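Local coordinates for protein glutathione S-transferase (Pseudomonas protegens, PDB 4IKH) that probably transfers glutathione to electrophilic substrates, as other members of the glutathione S-transferase superfamily do, and binds two glutathione molecules, at residues Q134-N139 against P151-V156. Numbering follows the deposited sequence.
With GSH (glutathione), chain D.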
# COMPACT_ATOMS: atom_id res chain seq x y z
N GLN A 134 6.85 11.23 5.39
CA GLN A 134 6.52 12.62 5.67
C GLN A 134 7.33 13.15 6.87
O GLN A 134 7.71 14.32 6.90
CB GLN A 134 5.03 12.80 5.90
CG GLN A 134 4.15 12.37 4.72
CD GLN A 134 4.83 12.58 3.38
OE1 GLN A 134 5.22 11.62 2.72
NE2 GLN A 134 4.99 13.84 2.99
N VAL A 135 7.60 12.29 7.85
CA VAL A 135 8.43 12.71 8.99
C VAL A 135 9.82 13.09 8.48
O VAL A 135 10.41 14.09 8.91
CB VAL A 135 8.56 11.62 10.08
CG1 VAL A 135 9.51 12.07 11.16
CG2 VAL A 135 7.21 11.30 10.69
N GLY A 136 10.34 12.29 7.55
CA GLY A 136 11.63 12.58 6.94
C GLY A 136 11.68 13.92 6.21
O GLY A 136 12.66 14.66 6.31
N PHE A 137 10.62 14.24 5.48
CA PHE A 137 10.59 15.53 4.79
C PHE A 137 10.65 16.68 5.79
O PHE A 137 11.46 17.60 5.64
CB PHE A 137 9.36 15.66 3.89
CG PHE A 137 9.27 17.00 3.19
CD1 PHE A 137 10.05 17.27 2.07
CD2 PHE A 137 8.42 18.00 3.66
CE1 PHE A 137 9.97 18.51 1.42
CE2 PHE A 137 8.33 19.23 3.02
CZ PHE A 137 9.11 19.49 1.90
N PHE A 138 9.81 16.61 6.82
CA PHE A 138 9.71 17.72 7.77
C PHE A 138 10.78 17.78 8.87
O PHE A 138 10.82 18.75 9.62
CB PHE A 138 8.30 17.77 8.38
CG PHE A 138 7.25 18.20 7.40
CD1 PHE A 138 7.22 19.51 6.93
CD2 PHE A 138 6.32 17.30 6.91
CE1 PHE A 138 6.26 19.92 6.01
CE2 PHE A 138 5.35 17.70 6.00
CZ PHE A 138 5.33 19.01 5.55
N ASN A 139 11.64 16.77 8.95
CA ASN A 139 12.67 16.73 9.99
C ASN A 139 14.09 16.64 9.43
O ASN A 139 15.05 17.00 10.11
CB ASN A 139 12.41 15.56 10.95
CG ASN A 139 13.24 15.65 12.22
OD1 ASN A 139 13.05 16.57 13.02
ND2 ASN A 139 14.15 14.69 12.42
N PRO A 151 2.79 20.88 10.70
CA PRO A 151 2.91 19.72 9.80
C PRO A 151 3.80 18.62 10.39
O PRO A 151 3.35 17.47 10.48
CB PRO A 151 3.54 20.31 8.54
CG PRO A 151 3.05 21.72 8.52
CD PRO A 151 3.05 22.14 9.97
N LEU A 152 5.03 18.95 10.78
CA LEU A 152 5.92 18.01 11.46
C LEU A 152 5.21 17.26 12.60
O LEU A 152 5.27 16.03 12.66
CB LEU A 152 7.17 18.72 12.00
CG LEU A 152 8.16 17.85 12.80
CD1 LEU A 152 8.78 16.77 11.94
CD2 LEU A 152 9.24 18.70 13.48
N GLU A 153 4.53 18.00 13.47
CA GLU A 153 3.80 17.41 14.59
C GLU A 153 2.69 16.45 14.16
O GLU A 153 2.43 15.46 14.83
CB GLU A 153 3.21 18.52 15.47
CG GLU A 153 4.21 19.09 16.48
CD GLU A 153 3.75 20.41 17.07
OE1 GLU A 153 2.59 20.80 16.86
OE2 GLU A 153 4.58 21.06 17.76
N ARG A 154 2.02 16.78 13.05
CA ARG A 154 0.96 15.93 12.51
C ARG A 154 1.50 14.55 12.14
O ARG A 154 0.90 13.52 12.45
CB ARG A 154 0.34 16.59 11.27
CG ARG A 154 -0.48 15.65 10.39
CD ARG A 154 -1.27 16.42 9.32
NE ARG A 154 -1.85 15.53 8.31
CZ ARG A 154 -2.98 14.83 8.48
NH1 ARG A 154 -3.65 14.92 9.62
NH2 ARG A 154 -3.43 14.05 7.51
N TYR A 155 2.65 14.55 11.46
CA TYR A 155 3.25 13.30 10.99
C TYR A 155 4.06 12.55 12.05
O TYR A 155 4.17 11.32 12.00
CB TYR A 155 4.05 13.56 9.72
CG TYR A 155 3.15 14.11 8.63
CD1 TYR A 155 2.16 13.31 8.07
CD2 TYR A 155 3.24 15.43 8.21
CE1 TYR A 155 1.31 13.79 7.10
CE2 TYR A 155 2.38 15.93 7.23
CZ TYR A 155 1.42 15.10 6.69
OH TYR A 155 0.55 15.55 5.73
N VAL A 156 4.62 13.27 13.01
CA VAL A 156 5.24 12.64 14.17
C VAL A 156 4.16 11.90 14.96
O VAL A 156 4.31 10.72 15.29
CB VAL A 156 5.96 13.67 15.05
CG1 VAL A 156 6.30 13.10 16.45
CG2 VAL A 156 7.21 14.15 14.34
N1 GSH D . -8.10 11.90 11.03
CA1 GSH D . -7.01 11.24 10.42
C1 GSH D . -6.17 12.21 9.65
O11 GSH D . -6.24 13.45 9.90
O12 GSH D . -5.39 11.79 8.75
CB1 GSH D . -7.54 10.19 9.50
CG1 GSH D . -8.45 10.80 8.43
CD1 GSH D . -8.52 9.76 7.34
OE1 GSH D . -8.50 8.59 7.66
N2 GSH D . -8.57 10.13 5.92
CA2 GSH D . -8.61 9.10 4.92
C2 GSH D . -7.22 8.90 4.32
O2 GSH D . -6.48 9.88 4.15
CB2 GSH D . -9.56 9.47 3.83
SG2 GSH D . -11.22 9.57 4.43
N3 GSH D . -6.71 7.59 3.95
CA3 GSH D . -5.37 7.49 3.39
C3 GSH D . -5.17 6.23 2.59
O31 GSH D . -6.13 5.60 2.11
O32 GSH D . -4.01 5.79 2.39
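Helices 111-140 and 150-170 of the all-helical C-terminal GST domain form an antiparallel pair. Segments 134-139 and 151-156 cross at -150°, with axes 8.8 Å apart. No hydrogen bond links the segments; the contact is apolar and aromatic.

Two CH-pi contacts frame it. Gln134 CB lies over the Tyr155 ring, 3.7 Å from its centroid. Pro151 CB covers the Phe138 ring, 3.8 Å from its centroid. The Phe138 and Tyr155 rings are nearly parallel (3°), with centroids 5.8 Å apart, and meet rim to rim rather than stacked, with CE2 of Phe138 3.7 Å from CE2 of Tyr155.

Aliphatic packing extends the seam. Leu152 CD1 sits 3.7 Å from Phe138 CB and 4.0 Å from Asn139 CB. Val135 CG2 lies 4.0 Å from Tyr155 CB.

Polar ends find partners outside the segments. Asn139 ND2 hydrogen-bonds to Tyr199 O, and Tyr155 OH pairs with Gln134 of the second subunit. Arg154 is out of reach of 134-139; its NH1 hydrogen-bonds glutathione O11 (3.0 Å) and its NH2 O12 (3.2 Å). Asn32 of the second subunit also hydrogen-bonds this ligand.

The chemistry implies an apolar, aromatic helix-helix interface, with Tyr155 and Arg154 carrying polar ends to the second subunit and an intersubunit glutathione.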